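Local structure of agmatine N-acetyltransferase (Drosophila melanogaster, 7CIW) at residues A6-V11 with L66-I71; E51-N56 with A74-P79; T114-R119 with Q181-L186. The protein transfers the acetyl group of acetyl-CoA to agmatine, yielding N-acetylagmatine and CoA, and probably also acylates arylalkylamines such as dopamine and serotonin. The protein carries 1 engineered substitution. All coordinates share one frame; numbering follows the deposited sequence.

Contact 1. Residues A6-V11 with L66-I71; sequences ADDIVV and LHEGRI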
loop_
_atom_site.group_PDB
_atom_site.type_symbol
_atom_site.label_atom_id
_atom_site.label_comp_id
_atom_site.label_asym_id
_atom_site.label_seq_id
_atom_site.Cartn_x
_atom_site.Cartn_y
_atom_site.Cartn_z
ATOM N N ALA A 6 -8.967 -10.285 17.932
ATOM C CA ALA A 6 -10.424 -10.223 18.008
ATOM C C ALA A 6 -11.111 -11.502 18.471
ATOM O O ALA A 6 -10.756 -12.082 19.504
ATOM C CB ALA A 6 -10.986 -9.825 16.641
ATOM N N ASP A 7 -12.096 -11.946 17.693
ATOM C CA ASP A 7 -12.924 -13.092 18.043
ATOM C C ASP A 7 -12.365 -14.378 17.444
ATOM O O ASP A 7 -11.577 -15.079 18.089
ATOM C CB ASP A 7 -14.356 -12.850 17.566
ATOM C CG ASP A 7 -14.413 -12.324 16.143
ATOM O OD1 ASP A 7 -14.245 -13.144 15.214
ATOM O OD2 ASP A 7 -14.614 -11.104 15.955
ATOM N N ASP A 8 -12.791 -14.703 16.221
ATOM C CA ASP A 8 -12.249 -15.809 15.443
ATOM C C ASP A 8 -11.313 -15.319 14.343
ATOM O O ASP A 8 -11.182 -15.961 13.300
ATOM C CB ASP A 8 -13.389 -16.650 14.850
ATOM C CG ASP A 8 -12.898 -17.925 14.146
ATOM O OD1 ASP A 8 -12.657 -18.933 14.843
ATOM O OD2 ASP A 8 -12.788 -17.937 12.894
ATOM N N ILE A 9 -10.643 -14.191 14.545
ATOM C CA ILE A 9 -9.754 -13.649 13.527
ATOM C C ILE A 9 -8.316 -13.861 13.970
ATOM O O ILE A 9 -7.949 -13.528 15.102
ATOM C CB ILE A 9 -10.041 -12.167 13.237
ATOM C CG1 ILE A 9 -11.476 -12.008 12.737
ATOM C CG2 ILE A 9 -9.079 -11.656 12.179
ATOM C CD1 ILE A 9 -11.923 -10.580 12.646
ATOM N N VAL A 10 -7.511 -14.425 13.078
ATOM C CA VAL A 10 -6.106 -14.717 13.321
ATOM C C VAL A 10 -5.305 -14.014 12.240
ATOM O O VAL A 10 -5.694 -14.034 11.070
ATOM C CB VAL A 10 -5.814 -16.232 13.280
ATOM C CG1 VAL A 10 -4.382 -16.514 13.733
ATOM C CG2 VAL A 10 -6.822 -16.997 14.105
ATOM N N VAL A 11 -4.188 -13.410 12.622
ATOM C CA VAL A 11 -3.278 -12.806 11.654
ATOM C C VAL A 11 -2.177 -13.810 11.326
ATOM O O VAL A 11 -1.586 -14.421 12.226
ATOM C CB VAL A 11 -2.700 -11.484 12.187
ATOM C CG1 VAL A 11 -1.562 -10.997 11.306
ATOM C CG2 VAL A 11 -3.793 -10.441 12.255
ATOM N N LEU A 66 -7.455 -13.969 9.008
ATOM C CA LEU A 66 -8.214 -15.150 8.625
ATOM C C LEU A 66 -9.395 -15.331 9.561
ATOM O O LEU A 66 -9.267 -15.150 10.773
ATOM C CB LEU A 66 -7.355 -16.417 8.701
ATOM C CG LEU A 66 -6.200 -16.636 7.746
ATOM C CD1 LEU A 66 -5.509 -17.967 8.074
ATOM C CD2 LEU A 66 -6.725 -16.630 6.328
ATOM N N HIS A 67 -10.530 -15.718 8.988
ATOM C CA HIS A 67 -11.727 -16.081 9.740
ATOM C C HIS A 67 -12.330 -17.285 9.030
ATOM O O HIS A 67 -12.777 -17.165 7.888
ATOM C CB HIS A 67 -12.710 -14.911 9.808
ATOM C CG HIS A 67 -14.058 -15.285 10.337
ATOM N ND1 HIS A 67 -14.288 -15.528 11.675
ATOM C CD2 HIS A 67 -15.243 -15.471 9.710
ATOM C CE1 HIS A 67 -15.559 -15.846 11.849
ATOM N NE2 HIS A 67 -16.160 -15.819 10.672
ATOM N N GLU A 68 -12.301 -18.451 9.683
ATOM C CA GLU A 68 -12.780 -19.707 9.094
ATOM C C GLU A 68 -12.039 -20.045 7.803
ATOM O O GLU A 68 -12.627 -20.540 6.838
ATOM C CB GLU A 68 -14.290 -19.667 8.848
ATOM C CG GLU A 68 -15.113 -19.299 10.066
ATOM C CD GLU A 68 -16.554 -19.759 9.945
ATOM O OE1 GLU A 68 -17.285 -19.713 10.957
ATOM O OE2 GLU A 68 -16.955 -20.171 8.835
ATOM N N GLY A 69 -10.738 -19.784 7.779
ATOM C CA GLY A 69 -9.933 -20.039 6.608
ATOM C C GLY A 69 -10.054 -19.012 5.504
ATOM O O GLY A 69 -9.328 -19.114 4.509
ATOM N N ARG A 70 -10.925 -18.023 5.651
ATOM C CA ARG A 70 -11.164 -17.013 4.628
ATOM C C ARG A 70 -10.397 -15.745 4.982
ATOM O O ARG A 70 -10.425 -15.297 6.135
ATOM C CB ARG A 70 -12.662 -16.723 4.515
ATOM C CG ARG A 70 -13.044 -15.566 3.622
ATOM C CD ARG A 70 -14.553 -15.562 3.366
ATOM N NE ARG A 70 -15.169 -14.259 3.626
ATOM C CZ ARG A 70 -16.152 -13.738 2.893
ATOM N NH1 ARG A 70 -16.630 -14.407 1.852
ATOM N NH2 ARG A 70 -16.654 -12.547 3.198
ATOM N N ILE A 71 -9.716 -15.169 3.999
ATOM C CA ILE A 71 -9.026 -13.900 4.220
ATOM C C ILE A 71 -10.055 -12.781 4.279
ATOM O O ILE A 71 -10.878 -12.629 3.369
ATOM C CB ILE A 71 -7.985 -13.640 3.121
ATOM C CG1 ILE A 71 -6.893 -14.706 3.164
ATOM C CG2 ILE A 71 -7.397 -12.226 3.266
ATOM C CD1 ILE A 71 -6.022 -14.732 1.912
#
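Asp8 crosses the imidazole of His67 at about a right angle, the carboxylate and ring planes standing 85° apart. The two meet beside an antiparallel strand pairing, in which strand 10-13 of this GNAT fold runs against strand 62-67, the hairpin arm that ends at Leu66-His67. Such a pairing illustrates how a short, regular backbone contact can be extended past its last bridge by a single acidic side chain. Val10 and Leu66 form a hydrogen-bonded pair: Val10 N donates to Leu66 O at 3.0 Å, and Leu66 N returns a bond to Val10 O at 2.7 Å. The two side chains share one face of the sheet, and Leu66 CB comes near Val10 O.

Before Val10 in the chain, Asp8 carries the contact on to the turn. Its CG lies anti to the backbone N (chi1 -174°), and from there OD2 extends to the turn, accepting a bent bond from Glu68 N at 3.3 Å. The same oxygen lies 3.1 Å from His67 ND1. Asp8 CB also approaches the ring, 3.5 Å from His67 ND1, while Glu68 CG stands over one face of the imidazole, offset toward its rim. The type I' turn from His67 to Arg70, closed by reciprocal backbone bonds between those two residues, thus presents Glu68 N to the carboxylate.

Ile9 faces inward, packing on Leu142 of helix 142-156, whereas Arg70 forms a salt bridge with Asp134. Between the bridge and the turn, Ile9 CA supplies a C-H...O contact to Leu66 O at 3.2 Å, so that this one carbonyl oxygen receives both Val10 N and the neighbouring CA hydrogen.

Contact 2. Residues E51-N56 with A74-P79; sequences EFLLSN and AVVAGP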
loop_
_atom_site.group_PDB
_atom_site.type_symbol
_atom_site.label_atom_id
_atom_site.label_comp_id
_atom_site.label_asym_id
_atom_site.label_seq_id
_atom_site.Cartn_x
_atom_site.Cartn_y
_atom_site.Cartn_z
ATOM N N GLU A 51 1.297 -8.524 -10.109
ATOM C CA GLU A 51 2.580 -9.192 -9.924
ATOM C C GLU A 51 3.483 -8.413 -8.978
ATOM O O GLU A 51 4.207 -9.011 -8.170
ATOM C CB GLU A 51 3.255 -9.389 -11.282
ATOM C CG GLU A 51 2.647 -10.517 -12.095
ATOM C CD GLU A 51 3.337 -10.711 -13.431
ATOM O OE1 GLU A 51 4.553 -10.423 -13.520
ATOM O OE2 GLU A 51 2.660 -11.149 -14.389
ATOM N N PHE A 52 3.458 -7.082 -9.054
ATOM C CA PHE A 52 4.294 -6.306 -8.146
ATOM C C PHE A 52 3.872 -6.515 -6.699
ATOM O O PHE A 52 4.720 -6.698 -5.817
ATOM C CB PHE A 52 4.250 -4.823 -8.471
ATOM C CG PHE A 52 4.845 -3.991 -7.376
ATOM C CD1 PHE A 52 6.194 -4.115 -7.071
ATOM C CD2 PHE A 52 4.058 -3.175 -6.588
ATOM C CE1 PHE A 52 6.764 -3.389 -6.041
ATOM C CE2 PHE A 52 4.627 -2.443 -5.546
ATOM C CZ PHE A 52 5.985 -2.560 -5.279
ATOM N N LEU A 53 2.568 -6.455 -6.426
ATOM C CA LEU A 53 2.123 -6.710 -5.059
ATOM C C LEU A 53 2.620 -8.064 -4.585
ATOM O O LEU A 53 3.189 -8.186 -3.492
ATOM C CB LEU A 53 0.595 -6.622 -4.967
ATOM C CG LEU A 53 0.028 -5.201 -5.000
ATOM C CD1 LEU A 53 -1.425 -5.192 -4.541
ATOM C CD2 LEU A 53 0.872 -4.261 -4.142
ATOM N N LEU A 54 2.458 -9.095 -5.420
ATOM C CA LEU A 54 2.848 -10.431 -5.003
ATOM C C LEU A 54 4.359 -10.583 -4.902
ATOM O O LEU A 54 4.832 -11.473 -4.188
ATOM C CB LEU A 54 2.261 -11.464 -5.966
ATOM C CG LEU A 54 0.734 -11.568 -5.914
ATOM C CD1 LEU A 54 0.256 -12.663 -6.885
ATOM C CD2 LEU A 54 0.222 -11.826 -4.480
ATOM N N SER A 55 5.126 -9.723 -5.578
ATOM C CA SER A 55 6.579 -9.780 -5.465
ATOM C C SER A 55 7.068 -9.453 -4.059
ATOM O O SER A 55 8.249 -9.660 -3.765
ATOM C CB SER A 55 7.228 -8.832 -6.477
ATOM O OG SER A 55 7.139 -7.476 -6.075
ATOM N N ASN A 56 6.198 -8.952 -3.187
ATOM C CA ASN A 56 6.586 -8.670 -1.817
ATOM C C ASN A 56 6.412 -9.858 -0.891
ATOM O O ASN A 56 6.943 -9.832 0.223
ATOM C CB ASN A 56 5.777 -7.482 -1.280
ATOM C CG ASN A 56 6.083 -6.226 -2.012
ATOM O OD1 ASN A 56 7.139 -5.618 -1.813
ATOM N ND2 ASN A 56 5.180 -5.825 -2.898
ATOM N N ALA A 74 -5.928 -7.760 4.524
ATOM C CA ALA A 74 -4.578 -8.056 4.069
ATOM C C ALA A 74 -3.741 -6.791 4.035
ATOM O O ALA A 74 -4.254 -5.697 3.787
ATOM C CB ALA A 74 -4.578 -8.693 2.670
ATOM N N VAL A 75 -2.436 -6.958 4.253
ATOM C CA VAL A 75 -1.469 -5.877 4.089
ATOM C C VAL A 75 -0.272 -6.409 3.313
ATOM O O VAL A 75 0.168 -7.545 3.518
ATOM C CB VAL A 75 -1.066 -5.275 5.459
ATOM C CG1 VAL A 75 -0.352 -6.319 6.349
ATOM C CG2 VAL A 75 -0.237 -3.983 5.286
ATOM N N VAL A 76 0.210 -5.614 2.368
ATOM C CA VAL A 76 1.362 -5.965 1.549
ATOM C C VAL A 76 2.403 -4.887 1.778
ATOM O O VAL A 76 2.111 -3.699 1.604
ATOM C CB VAL A 76 0.992 -6.070 0.060
ATOM C CG1 VAL A 76 2.244 -6.241 -0.794
ATOM C CG2 VAL A 76 0.021 -7.215 -0.170
ATOM N N ALA A 77 3.601 -5.287 2.191
ATOM C CA ALA A 77 4.663 -4.328 2.464
ATOM C C ALA A 77 5.971 -4.877 1.917
ATOM O O ALA A 77 6.129 -6.085 1.728
ATOM C CB ALA A 77 4.783 -4.034 3.964
ATOM N N GLY A 78 6.908 -3.976 1.641
ATOM C CA GLY A 78 8.226 -4.384 1.215
ATOM C C GLY A 78 9.270 -3.311 1.432
ATOM O O GLY A 78 8.953 -2.145 1.676
ATOM N N PRO A 79 10.542 -3.688 1.325
ATOM C CA PRO A 79 11.632 -2.755 1.619
ATOM C C PRO A 79 11.902 -1.773 0.494
ATOM O O PRO A 79 11.639 -2.039 -0.683
ATOM C CB PRO A 79 12.834 -3.690 1.802
ATOM C CG PRO A 79 12.548 -4.777 0.792
ATOM C CD PRO A 79 11.049 -4.995 0.861
#
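Van der Waals packing centres on Val76, whose CG1 projects from the strand toward Leu53 and Asn56. This methyl, anti to its own backbone N (chi1 172°), meets Leu53 CD2 at 4.1 Å, the one pair here that is apolar on both sides, and lies 3.5 Å from Leu53 O. The side chain of Asn56 crosses that of Val76 at about a right angle, with Asn56 ND2 3.6 Å from Val76 CG1.

Contacts of the Asn56 side chain with the strand backbone form a second group. Asn56 CB sits 3.3 Å from Ala77 O, and Asn56 OD1 comes within 3.4 Å of Gly78 CA, a close approach allowed by the absence of a side chain on that glycine.

Hydrogen bonds within 51-56 fix the amide that makes these contacts. Asn56 ND2 donates to Leu53 O at 3.1 Å, from above the carbonyl plane and on the same face as Asn56 N, so one oxygen is gripped twice. ND2 also lies over one face of the Phe52 ring, toward its rim. The bond to Leu53 O thus fixes the rotation of the amide that faces the strand.

The whole is buried. The side chain of Leu53 lies about 4 Å from the bound N-acetylagmatine, placing this packing beside the product pocket. Strand 70-80 runs between strands 62-67 and 125-133; Cys62 touches both Asn56 and Val76, while Phe52 meets His129 edge-to-face and Ala77 turns to helix 142-156.

Contact 3. Residues T114-R119 with Q181-L186; sequences TDVCRR and QLINTL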
loop_
_atom_site.group_PDB
_atom_site.type_symbol
_atom_site.label_atom_id
_atom_site.label_comp_id
_atom_site.label_asym_id
_atom_site.label_seq_id
_atom_site.Cartn_x
_atom_site.Cartn_y
_atom_site.Cartn_z
ATOM N N THR A 114 8.864 12.380 -1.507
ATOM C CA THR A 114 9.051 12.022 -0.098
ATOM C C THR A 114 10.496 11.642 0.202
ATOM O O THR A 114 11.063 12.106 1.199
ATOM C CB THR A 114 8.107 10.888 0.298
ATOM O OG1 THR A 114 8.259 9.778 -0.596
ATOM C CG2 THR A 114 6.668 11.365 0.252
ATOM N N ASP A 115 11.092 10.786 -0.633
ATOM C CA ASP A 115 12.523 10.465 -0.582
ATOM C C ASP A 115 12.981 10.216 0.860
ATOM O O ASP A 115 13.904 10.848 1.368
ATOM C CB ASP A 115 13.335 11.588 -1.238
ATOM C CG ASP A 115 14.738 11.154 -1.659
ATOM O OD1 ASP A 115 15.110 9.982 -1.467
ATOM O OD2 ASP A 115 15.485 12.005 -2.185
ATOM N N VAL A 116 12.308 9.270 1.522
ATOM C CA VAL A 116 12.336 9.265 2.985
ATOM C C VAL A 116 13.692 8.855 3.530
ATOM O O VAL A 116 14.030 9.188 4.670
ATOM C CB VAL A 116 11.241 8.357 3.571
ATOM C CG1 VAL A 116 9.857 8.919 3.273
ATOM C CG2 VAL A 116 11.415 6.887 3.091
ATOM N N CYS A 117 14.471 8.085 2.773
ATOM C CA CYS A 117 15.784 7.675 3.271
ATOM C C CYS A 117 16.714 8.870 3.405
ATOM O O CYS A 117 17.435 9.003 4.406
ATOM C CB CYS A 117 16.360 6.608 2.342
ATOM S SG CYS A 117 15.480 5.008 2.576
ATOM N N ARG A 118 16.663 9.766 2.424
ATOM C CA ARG A 118 17.430 11.003 2.505
ATOM C C ARG A 118 16.802 11.980 3.491
ATOM O O ARG A 118 17.512 12.665 4.240
ATOM C CB ARG A 118 17.516 11.648 1.130
ATOM C CG ARG A 118 18.215 10.782 0.108
ATOM C CD ARG A 118 18.599 11.571 -1.138
ATOM N NE ARG A 118 19.522 10.800 -1.960
ATOM C CZ ARG A 118 19.175 9.717 -2.649
ATOM N NH1 ARG A 118 17.913 9.280 -2.624
ATOM N NH2 ARG A 118 20.085 9.070 -3.364
ATOM N N ARG A 119 15.471 12.057 3.498
ATOM C CA ARG A 119 14.785 13.020 4.350
ATOM C C ARG A 119 15.110 12.799 5.822
ATOM O O ARG A 119 15.351 13.763 6.558
ATOM C CB ARG A 119 13.274 12.945 4.110
ATOM C CG ARG A 119 12.429 13.833 5.028
ATOM C CD ARG A 119 10.937 13.580 4.797
ATOM N NE ARG A 119 10.524 13.944 3.440
ATOM C CZ ARG A 119 9.828 15.037 3.136
ATOM N NH1 ARG A 119 9.450 15.876 4.093
ATOM N NH2 ARG A 119 9.505 15.293 1.871
ATOM N N GLN A 181 2.989 10.312 11.179
ATOM C CA GLN A 181 3.066 11.734 10.855
ATOM C C GLN A 181 2.983 11.951 9.350
ATOM O O GLN A 181 3.618 11.241 8.570
ATOM C CB GLN A 181 4.362 12.357 11.385
ATOM C CG GLN A 181 4.460 12.402 12.903
ATOM C CD GLN A 181 5.443 11.386 13.435
ATOM O OE1 GLN A 181 6.632 11.433 13.115
ATOM N NE2 GLN A 181 4.956 10.457 14.253
ATOM N N LEU A 182 2.217 12.964 8.958
ATOM C CA LEU A 182 2.075 13.321 7.551
ATOM C C LEU A 182 3.346 13.986 7.032
ATOM O O LEU A 182 3.878 14.893 7.675
ATOM C CB LEU A 182 0.899 14.280 7.392
ATOM C CG LEU A 182 0.644 14.864 6.009
ATOM C CD1 LEU A 182 0.173 13.764 5.069
ATOM C CD2 LEU A 182 -0.397 15.979 6.128
ATOM N N ILE A 183 3.807 13.586 5.840
ATOM C CA ILE A 183 5.014 14.203 5.293
ATOM C C ILE A 183 4.822 14.757 3.886
ATOM O O ILE A 183 5.691 15.488 3.395
ATOM C CB ILE A 183 6.216 13.237 5.301
ATOM C CG1 ILE A 183 5.963 12.023 4.412
ATOM C CG2 ILE A 183 6.583 12.810 6.729
ATOM C CD1 ILE A 183 7.246 11.322 4.009
ATOM N N ASN A 184 3.703 14.433 3.230
ATOM C CA ASN A 184 3.500 14.885 1.854
ATOM C C ASN A 184 2.039 14.757 1.457
ATOM O O ASN A 184 1.387 13.771 1.793
ATOM C CB ASN A 184 4.350 14.085 0.857
ATOM C CG ASN A 184 4.471 14.778 -0.501
ATOM O OD1 ASN A 184 5.156 15.787 -0.624
ATOM N ND2 ASN A 184 3.817 14.226 -1.519
ATOM N N THR A 185 1.557 15.735 0.685
ATOM C CA THR A 185 0.216 15.724 0.125
ATOM C C THR A 185 0.305 16.073 -1.353
ATOM O O THR A 185 0.927 17.074 -1.725
ATOM C CB THR A 185 -0.709 16.718 0.843
ATOM O OG1 THR A 185 -0.717 16.443 2.254
ATOM C CG2 THR A 185 -2.122 16.642 0.295
ATOM N N LEU A 186 -0.295 15.240 -2.188
ATOM C CA LEU A 186 -0.401 15.525 -3.614
ATOM C C LEU A 186 -1.862 15.394 -4.004
ATOM O O LEU A 186 -2.427 14.301 -3.922
ATOM C CB LEU A 186 0.473 14.576 -4.433
ATOM C CG LEU A 186 0.366 14.637 -5.957
ATOM C CD1 LEU A 186 0.561 16.061 -6.449
ATOM C CD2 LEU A 186 1.400 13.683 -6.566
HETATM O O HOH W 1 6.951 16.897 1.086
#
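Thr114 and Asn184 bring their CA atoms to 6.5 Å where the end of helix 99-114 passes strand 181-187, which carries a classic beta bulge at Ile183 and Asn184, both facing Thr211 of strand 208-215. The chain turns at Asp115, whose positive phi of 45° separates that helix from the short helix 116-119.

Ile183 provides the apolar centre. Its CG1 lies between the backbone N and the carbonyl carbon (chi1 63°), the crowded position, and the branch ends with CD1 among three residues of the helical side. CD1 meets Val116 CG1 at 3.6 Å and Thr114 CG2 at 3.8 Å, and also lies over one face of the Arg119 guanidinium. Thr114 CG2 also touches Asn184 CB at 3.6 Å. The hydroxyl of Thr114 is occupied within its own helix, bonding to Val110 O, which leaves the methyl to face the strand.

Arg119 bends at chi3 and folds back over the turn. Its NE donates to Thr114 O at 2.9 Å, almost straight at 173°, in the guanidinium plane and on a lone pair of the carbonyl; NH2 donates to Ala113 O. The same NH2 donates to a water at 3.1 Å, and this water in turn donates to Ile183 O at 3.0 Å and to Asn184 OD1 at 2.7 Å.

The example shows how a cation can serve an interface through both its edge and its face. Bonds to Thr114 and Ala113 hold the guanidinium to the helical side, while the Ile183 methyl CD1 lies over its face and NH2 is linked to the bulge by one bridging water. Direct contact between the segments is thus largely apolar, and the polar link depends on a solvent molecule.

Overall arrangement
The three contacts all reach the same mixed sheet, but at different depths. Contact 2 is core, with every touching residue buried and Leu53 beside the product; contact 1 lies at the surface, and contact 3 is partly buried on the opposite side of the chain's centre from contact 1. Contacts 1 and 2 both use strand 70-80, and their segments alternate along the chain, whereas contact 3 follows them in series and joins a different pair of elements. Chemistry tracks position: contact 1 pairs strands through backbone bonds extended by a carboxylate, contact 2 packs a helix end against a central strand, and contact 3 combines methyl packing with a water bridge at the sheet edge.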